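Local coordinates for protein member of s1p family of ribosomal proteins (Pyrococcus furiosus, PDB 5YH1) that probably acts as a manganese-binding exonuclease of the DHH family on nucleic acids, the crystallised piece being its DHH domain, at residues 198-204 / 221-226; 216-220 / 242-248. All coordinates share one frame; numbering follows the deposited sequence.

Contact 1 of 2, residues 198-204 / 221-226; sequences TAGMLAT and LPAIAG
Ala-225 sets its methyl directly against the backbone of Gly-200, CB to CA at 3.6 Å. Gly-200 has no side chain to stand between the two backbones here, and the axes of the short helical segments approach to 7.9 Å. They run antiparallel, with 161° between their directions. One turn on, Thr-204 lies across the ring of Pro-222 at about a right angle. Its OG1 is 3.5 Å from Pro-222 CD, and its CB and CG2 sit close to CG of the same ring. With OG1 beside its own backbone N (chi1 -64°), the hydroxyl turns back along the helix and donates to Gly-200 O at 2.7 Å, nearly in line with the C=O bond. That carbonyl also accepts from Thr-204 N, so two bonds hold it. The segment 198-204 opens helix 199-210 of the DHH domain beside the manganese site. Thr-198 is its N-cap residue. Its OG1 is hydrogen-bonded to the manganese ligand Asp-67, and the backbone N-H groups of Ala-199 and Gly-200 are hydrogen-bonded to the same carboxylate. The helix start therefore positions a first-shell ligand from the second shell. Met-201, present as selenomethionine, packs its CG on Pro-222 CB at 3.9 Å. Its chain bends at chi3 and brings CE to 3.3 Å from Gly-226 CA. Tyr-239 of helix 234-245 touches both Met-201 and Pro-222.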
ATOM      1  N   THR A 198      27.640   3.248 -16.561  1.00 25.93           N
ATOM      2  CA  THR A 198      26.413   3.127 -15.767  1.00 25.57           C
ATOM      3  C   THR A 198      26.672   2.918 -14.277  1.00 25.10           C
ATOM      4  O   THR A 198      27.797   2.643 -13.851  1.00 25.43           O
ATOM      5  CB  THR A 198      25.536   1.968 -16.293  1.00 25.41           C
ATOM      6  OG1 THR A 198      26.100   0.709 -15.912  1.00 24.95           O
ATOM      7  CG2 THR A 198      25.424   2.036 -17.805  1.00 25.65           C
ATOM      8  N   ALA A 199      25.610   3.014 -13.485  1.00 25.69           N
ATOM      9  CA  ALA A 199      25.740   2.971 -12.021  1.00 24.54           C
ATOM     10  C   ALA A 199      26.341   1.667 -11.537  1.00 23.65           C
ATOM     11  O   ALA A 199      27.134   1.660 -10.601  1.00 23.39           O
ATOM     12  CB  ALA A 199      24.392   3.211 -11.357  1.00 24.15           C
ATOM     13  N   GLY A 200      25.963   0.563 -12.175  1.00 24.14           N
ATOM     14  CA  GLY A 200      26.495  -0.750 -11.808  1.00 24.14           C
ATOM     15  C   GLY A 200      27.980  -0.895 -12.099  1.00 24.45           C
ATOM     16  O   GLY A 200      28.689  -1.621 -11.402  1.00 25.74           O
HETATM   17  N   MSE A 201      28.447  -0.217 -13.140  1.00 25.10           N
HETATM   18  CA  MSE A 201      29.874  -0.171 -13.450  1.00 26.52           C
HETATM   19  C   MSE A 201      30.552   0.624 -12.366  1.00 25.40           C
HETATM   20  O   MSE A 201      31.452   0.129 -11.685  1.00 24.76           O
HETATM   21  CB  MSE A 201      30.125   0.454 -14.825  1.00 28.16           C
HETATM   22  CG  MSE A 201      29.686  -0.478 -15.949  1.00 30.56           C
HETATM   23 SE   MSE A 201      29.627   0.432 -17.702  1.00 36.17          SE
HETATM   24  CE  MSE A 201      28.107  -0.613 -18.385  1.00 34.64           C
ATOM     25  N   LEU A 202      30.108   1.856 -12.175  1.00 25.32           N
ATOM     26  CA  LEU A 202      30.676   2.722 -11.127  1.00 25.53           C
ATOM     27  C   LEU A 202      30.656   2.072  -9.748  1.00 24.67           C
ATOM     28  O   LEU A 202      31.658   2.098  -9.026  1.00 24.35           O
ATOM     29  CB  LEU A 202      29.885   4.014 -11.032  1.00 25.24           C
ATOM     30  CG  LEU A 202      29.884   4.881 -12.271  1.00 25.91           C
ATOM     31  CD1 LEU A 202      28.811   5.958 -12.149  1.00 26.24           C
ATOM     32  CD2 LEU A 202      31.267   5.491 -12.485  1.00 26.38           C
ATOM     33  N   ALA A 203      29.517   1.478  -9.398  1.00 23.88           N
ATOM     34  CA  ALA A 203      29.319   0.938  -8.059  1.00 23.77           C
ATOM     35  C   ALA A 203      30.174  -0.281  -7.813  1.00 23.87           C
ATOM     36  O   ALA A 203      30.632  -0.515  -6.689  1.00 24.20           O
ATOM     37  CB  ALA A 203      27.851   0.609  -7.830  1.00 23.62           C
ATOM     38  N   THR A 204      30.357  -1.094  -8.850  1.00 24.17           N
ATOM     39  CA  THR A 204      31.249  -2.248  -8.733  1.00 24.70           C
ATOM     40  C   THR A 204      32.680  -1.783  -8.462  1.00 24.34           C
ATOM     41  O   THR A 204      33.351  -2.338  -7.595  1.00 24.14           O
ATOM     42  CB  THR A 204      31.190  -3.147  -9.986  1.00 24.73           C
ATOM     43  OG1 THR A 204      29.880  -3.712 -10.109  1.00 23.98           O
ATOM     44  CG2 THR A 204      32.204  -4.269  -9.897  1.00 24.66           C
ATOM     45  N   LEU A 221      29.414  -8.250 -12.544  1.00 26.32           N
ATOM     46  CA  LEU A 221      28.189  -7.446 -12.364  1.00 25.30           C
ATOM     47  C   LEU A 221      28.064  -6.295 -13.345  1.00 24.55           C
ATOM     48  O   LEU A 221      26.973  -6.034 -13.854  1.00 24.14           O
ATOM     49  CB  LEU A 221      28.070  -6.938 -10.923  1.00 26.11           C
ATOM     50  CG  LEU A 221      27.890  -8.021  -9.849  1.00 26.38           C
ATOM     51  CD1 LEU A 221      27.570  -7.391  -8.504  1.00 26.69           C
ATOM     52  CD2 LEU A 221      26.801  -9.014 -10.218  1.00 27.27           C
ATOM     53  N   PRO A 222      29.180  -5.601 -13.639  1.00 24.67           N
ATOM     54  CA  PRO A 222      29.110  -4.518 -14.626  1.00 23.77           C
ATOM     55  C   PRO A 222      28.561  -4.927 -16.004  1.00 23.47           C
ATOM     56  O   PRO A 222      27.893  -4.129 -16.662  1.00 24.11           O
ATOM     57  CB  PRO A 222      30.565  -4.054 -14.731  1.00 24.68           C
ATOM     58  CG  PRO A 222      31.151  -4.369 -13.398  1.00 24.58           C
ATOM     59  CD  PRO A 222      30.481  -5.636 -12.951  1.00 24.49           C
ATOM     60  N   ALA A 223      28.833  -6.154 -16.430  1.00 23.29           N
ATOM     61  CA  ALA A 223      28.275  -6.669 -17.677  1.00 23.48           C
ATOM     62  C   ALA A 223      26.759  -6.787 -17.615  1.00 22.91           C
ATOM     63  O   ALA A 223      26.073  -6.476 -18.589  1.00 23.26           O
ATOM     64  CB  ALA A 223      28.892  -8.023 -18.019  1.00 24.00           C
ATOM     65  N   ILE A 224      26.240  -7.245 -16.479  1.00 23.00           N
ATOM     66  CA  ILE A 224      24.783  -7.331 -16.272  1.00 23.25           C
ATOM     67  C   ILE A 224      24.165  -5.925 -16.276  1.00 23.24           C
ATOM     68  O   ILE A 224      23.202  -5.660 -16.993  1.00 23.20           O
ATOM     69  CB  ILE A 224      24.442  -8.097 -14.970  1.00 23.12           C
ATOM     70  CG1 ILE A 224      24.869  -9.558 -15.091  1.00 23.29           C
ATOM     71  CG2 ILE A 224      22.948  -8.064 -14.697  1.00 23.43           C
ATOM     72  CD1 ILE A 224      24.829 -10.347 -13.804  1.00 23.31           C
ATOM     73  N   ALA A 225      24.763  -5.015 -15.511  1.00 23.73           N
ATOM     74  CA  ALA A 225      24.264  -3.641 -15.398  1.00 23.69           C
ATOM     75  C   ALA A 225      24.232  -2.932 -16.741  1.00 24.96           C
ATOM     76  O   ALA A 225      23.217  -2.321 -17.102  1.00 24.58           O
ATOM     77  CB  ALA A 225      25.112  -2.862 -14.410  1.00 24.10           C
ATOM     78  N   GLY A 226      25.337  -3.036 -17.489  1.00 25.15           N
ATOM     79  CA  GLY A 226      25.431  -2.441 -18.829  1.00 24.04           C
ATOM     80  C   GLY A 226      24.442  -3.017 -19.823  1.00 24.13           C
ATOM     81  O   GLY A 226      23.939  -2.308 -20.690  1.00 23.70           O
TER

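Contact 2 of 2, residues 216-220 / 242-248; sequences DRIKH and YAKEKGL
The imidazole of His-220 is crossed at about a right angle by the Lys-246 chain, whose CD makes an off-centre CH-pi contact 4.1 Å from the ring centroid. Leu-248 CD1 comes obliquely to CD2 of the same ring, and Arg-217 O lies in plane at its edge. His-220 NE2 is hydrogen-bonded to Leu-280 O, outside the two segments. The aliphatic part of Lys-219 crosses the Tyr-242 side chain at about a right angle, its CD lying obliquely to the ring, 3.6 Å from CD1, while the tyrosine OH is hydrogen-bonded to Leu-28 O. Lys-246 extends past the imidazole and donates from NZ to Asp-216 O at 2.6 Å, in the carbonyl plane. Lys-219 stretches out beyond CG, and its NZ forms a salt bridge with Asp-216 OD1 at 3.0 Å, from above the carboxylate plane. A water accepts from this NZ and donates to Glu-245 OE1, linking opposite charges that are 4.3 Å apart at Lys-219 NZ and Glu-245 OE1. Leu-248 N bonds to Ala-243 O and Gly-247 N to Lys-244 O; with Gly-247 at positive phi as the C-prime residue, this is the Schellman motif that ends helix 234-245.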
ATOM      1  N   ASP A 216      36.496 -10.925  -7.117  1.00 31.95           N
ATOM      2  CA  ASP A 216      36.243 -12.077  -7.986  1.00 31.97           C
ATOM      3  C   ASP A 216      34.761 -12.447  -7.998  1.00 31.07           C
ATOM      4  O   ASP A 216      34.235 -12.889  -9.012  1.00 29.96           O
ATOM      5  CB  ASP A 216      37.096 -13.278  -7.571  1.00 33.09           C
ATOM      6  CG  ASP A 216      38.576 -13.122  -7.950  1.00 34.84           C
ATOM      7  OD1 ASP A 216      38.945 -12.225  -8.742  1.00 35.98           O
ATOM      8  OD2 ASP A 216      39.384 -13.920  -7.452  1.00 37.29           O
ATOM      9  N   ARG A 217      34.092 -12.239  -6.872  1.00 31.13           N
ATOM     10  CA  ARG A 217      32.664 -12.514  -6.760  1.00 30.82           C
ATOM     11  C   ARG A 217      31.810 -11.567  -7.610  1.00 29.53           C
ATOM     12  O   ARG A 217      30.834 -11.992  -8.201  1.00 29.84           O
ATOM     13  CB  ARG A 217      32.240 -12.420  -5.291  1.00 33.16           C
ATOM     14  CG  ARG A 217      30.823 -12.887  -5.023  1.00 34.85           C
ATOM     15  CD  ARG A 217      30.478 -12.755  -3.557  1.00 36.67           C
ATOM     16  NE  ARG A 217      31.234 -13.698  -2.742  1.00 39.08           N
ATOM     17  CZ  ARG A 217      30.972 -15.003  -2.638  1.00 41.28           C
ATOM     18  NH1 ARG A 217      29.959 -15.564  -3.295  1.00 41.38           N
ATOM     19  NH2 ARG A 217      31.742 -15.757  -1.865  1.00 43.24           N
ATOM     20  N   ILE A 218      32.187 -10.294  -7.685  1.00 29.27           N
ATOM     21  CA  ILE A 218      31.338  -9.276  -8.325  1.00 28.90           C
ATOM     22  C   ILE A 218      31.831  -8.708  -9.655  1.00 27.85           C
ATOM     23  O   ILE A 218      31.142  -7.889 -10.252  1.00 26.95           O
ATOM     24  CB  ILE A 218      31.086  -8.074  -7.382  1.00 29.14           C
ATOM     25  CG1 ILE A 218      32.350  -7.240  -7.173  1.00 29.82           C
ATOM     26  CG2 ILE A 218      30.542  -8.543  -6.042  1.00 29.78           C
ATOM     27  CD1 ILE A 218      32.099  -5.966  -6.404  1.00 30.37           C
ATOM     28  N   LYS A 219      33.004  -9.123 -10.131  1.00 27.43           N
ATOM     29  CA  LYS A 219      33.599  -8.472 -11.313  1.00 27.13           C
ATOM     30  C   LYS A 219      32.802  -8.645 -12.608  1.00 26.10           C
ATOM     31  O   LYS A 219      33.019  -7.903 -13.568  1.00 26.34           O
ATOM     32  CB  LYS A 219      35.059  -8.897 -11.520  1.00 28.07           C
ATOM     33  CG  LYS A 219      35.268 -10.378 -11.756  1.00 28.62           C
ATOM     34  CD  LYS A 219      36.740 -10.711 -11.663  1.00 30.49           C
ATOM     35  CE  LYS A 219      36.983 -12.192 -11.902  1.00 31.04           C
ATOM     36  NZ  LYS A 219      38.420 -12.483 -11.681  1.00 32.00           N
ATOM     37  N   HIS A 220      31.875  -9.600 -12.630  1.00 25.64           N
ATOM     38  CA  HIS A 220      30.931  -9.766 -13.752  1.00 25.34           C
ATOM     39  C   HIS A 220      29.658  -8.900 -13.684  1.00 25.68           C
ATOM     40  O   HIS A 220      28.894  -8.827 -14.661  1.00 25.26           O
ATOM     41  CB  HIS A 220      30.524 -11.237 -13.866  1.00 26.09           C
ATOM     42  CG  HIS A 220      29.602 -11.689 -12.778  1.00 26.66           C
ATOM     43  ND1 HIS A 220      30.021 -11.896 -11.481  1.00 26.72           N
ATOM     44  CD2 HIS A 220      28.276 -11.949 -12.789  1.00 26.44           C
ATOM     45  CE1 HIS A 220      28.996 -12.278 -10.745  1.00 26.54           C
ATOM     46  NE2 HIS A 220      27.925 -12.321 -11.516  1.00 27.21           N
ATOM     47  N   TYR A 242      34.592 -10.367 -18.354  1.00 30.08           N
ATOM     48  CA  TYR A 242      34.497 -10.988 -17.025  1.00 29.63           C
ATOM     49  C   TYR A 242      33.265 -11.884 -16.893  1.00 30.22           C
ATOM     50  O   TYR A 242      33.279 -12.862 -16.148  1.00 29.28           O
ATOM     51  CB  TYR A 242      34.461  -9.930 -15.927  1.00 30.57           C
ATOM     52  CG  TYR A 242      35.739  -9.135 -15.805  1.00 29.28           C
ATOM     53  CD1 TYR A 242      36.847  -9.659 -15.150  1.00 28.40           C
ATOM     54  CD2 TYR A 242      35.833  -7.862 -16.340  1.00 27.47           C
ATOM     55  CE1 TYR A 242      38.017  -8.931 -15.040  1.00 28.07           C
ATOM     56  CE2 TYR A 242      36.992  -7.134 -16.236  1.00 27.14           C
ATOM     57  CZ  TYR A 242      38.079  -7.672 -15.588  1.00 27.94           C
ATOM     58  OH  TYR A 242      39.226  -6.922 -15.482  1.00 30.08           O
ATOM     59  N   ALA A 243      32.197 -11.535 -17.604  1.00 30.75           N
ATOM     60  CA  ALA A 243      30.991 -12.357 -17.624  1.00 30.58           C
ATOM     61  C   ALA A 243      31.267 -13.623 -18.426  1.00 31.67           C
ATOM     62  O   ALA A 243      30.882 -14.713 -18.018  1.00 31.27           O
ATOM     63  CB  ALA A 243      29.816 -11.585 -18.225  1.00 29.89           C
ATOM     64  N   LYS A 244      31.936 -13.474 -19.566  1.00 33.05           N
ATOM     65  CA  LYS A 244      32.306 -14.641 -20.381  1.00 36.09           C
ATOM     66  C   LYS A 244      33.113 -15.684 -19.608  1.00 36.15           C
ATOM     67  O   LYS A 244      32.821 -16.874 -19.700  1.00 35.29           O
ATOM     68  CB  LYS A 244      33.031 -14.211 -21.659  1.00 37.10           C
ATOM     69  CG  LYS A 244      32.077 -14.127 -22.833  1.00 38.49           C
ATOM     70  CD  LYS A 244      32.073 -12.794 -23.538  1.00 38.91           C
ATOM     71  CE  LYS A 244      30.834 -12.721 -24.411  1.00 40.21           C
ATOM     72  NZ  LYS A 244      30.838 -11.577 -25.346  1.00 41.21           N
ATOM     73  N   GLU A 245      34.080 -15.232 -18.815  1.00 38.02           N
ATOM     74  CA  GLU A 245      34.870 -16.124 -17.960  1.00 39.49           C
ATOM     75  C   GLU A 245      34.006 -16.982 -17.047  1.00 38.80           C
ATOM     76  O   GLU A 245      34.397 -18.093 -16.715  1.00 40.41           O
ATOM     77  CB  GLU A 245      35.852 -15.331 -17.090  1.00 42.97           C
ATOM     78  CG  GLU A 245      37.052 -14.769 -17.831  1.00 47.91           C
ATOM     79  CD  GLU A 245      37.846 -13.751 -17.012  1.00 52.49           C
ATOM     80  OE1 GLU A 245      37.751 -13.747 -15.755  1.00 50.07           O
ATOM     81  OE2 GLU A 245      38.567 -12.941 -17.646  1.00 56.65           O
ATOM     82  N   LYS A 246      32.853 -16.462 -16.620  1.00 37.01           N
ATOM     83  CA  LYS A 246      31.935 -17.222 -15.765  1.00 37.68           C
ATOM     84  C   LYS A 246      30.846 -17.967 -16.538  1.00 36.28           C
ATOM     85  O   LYS A 246      29.933 -18.502 -15.927  1.00 37.51           O
ATOM     86  CB  LYS A 246      31.284 -16.308 -14.716  1.00 37.65           C
ATOM     87  CG  LYS A 246      32.289 -15.695 -13.758  1.00 38.15           C
ATOM     88  CD  LYS A 246      31.645 -15.107 -12.511  1.00 38.09           C
ATOM     89  CE  LYS A 246      32.631 -14.188 -11.800  1.00 37.43           C
ATOM     90  NZ  LYS A 246      32.206 -13.789 -10.432  1.00 37.43           N
ATOM     91  N   GLY A 247      30.934 -17.991 -17.865  1.00 35.89           N
ATOM     92  CA  GLY A 247      30.014 -18.763 -18.695  1.00 34.37           C
ATOM     93  C   GLY A 247      28.773 -18.007 -19.116  1.00 35.18           C
ATOM     94  O   GLY A 247      27.820 -18.603 -19.609  1.00 34.05           O
ATOM     95  N   LEU A 248      28.771 -16.689 -18.924  1.00 34.54           N
ATOM     96  CA  LEU A 248      27.629 -15.870 -19.318  1.00 34.03           C
ATOM     97  C   LEU A 248      27.916 -15.175 -20.636  1.00 34.03           C
ATOM     98  O   LEU A 248      28.754 -14.276 -20.701  1.00 35.45           O
ATOM     99  CB  LEU A 248      27.332 -14.821 -18.245  1.00 34.17           C
ATOM    100  CG  LEU A 248      26.951 -15.345 -16.864  1.00 35.04           C
ATOM    101  CD1 LEU A 248      26.902 -14.194 -15.868  1.00 35.50           C
ATOM    102  CD2 LEU A 248      25.618 -16.073 -16.916  1.00 35.23           C
TER
HETATM  103  O   HOH W   1      39.345 -12.024 -14.292  1.00 45.62           O

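How the contacts relate
Contacts 1 and 2 have centres about 12 Å apart and alternate along the chain: 198-204, 216-220, 221-226, 242-248. Helices 199-210, 215-218, 221-229 and 234-245 carry them in that order. The two contacts meet directly. Ala-223 CB lies 3.7 Å from Ala-243 CB, and Thr-204 CG2 is 3.8 Å from Ile-218 O. Residues 220 and 221 are adjacent, so the chain passes from contact 2 straight into contact 1. Contact 1 is buried next to the manganese site. Contact 2 is partly buried and lies farther out, away from that site. Together they pack a run of four successive helices and their connecting turns, from beside the metal site outward.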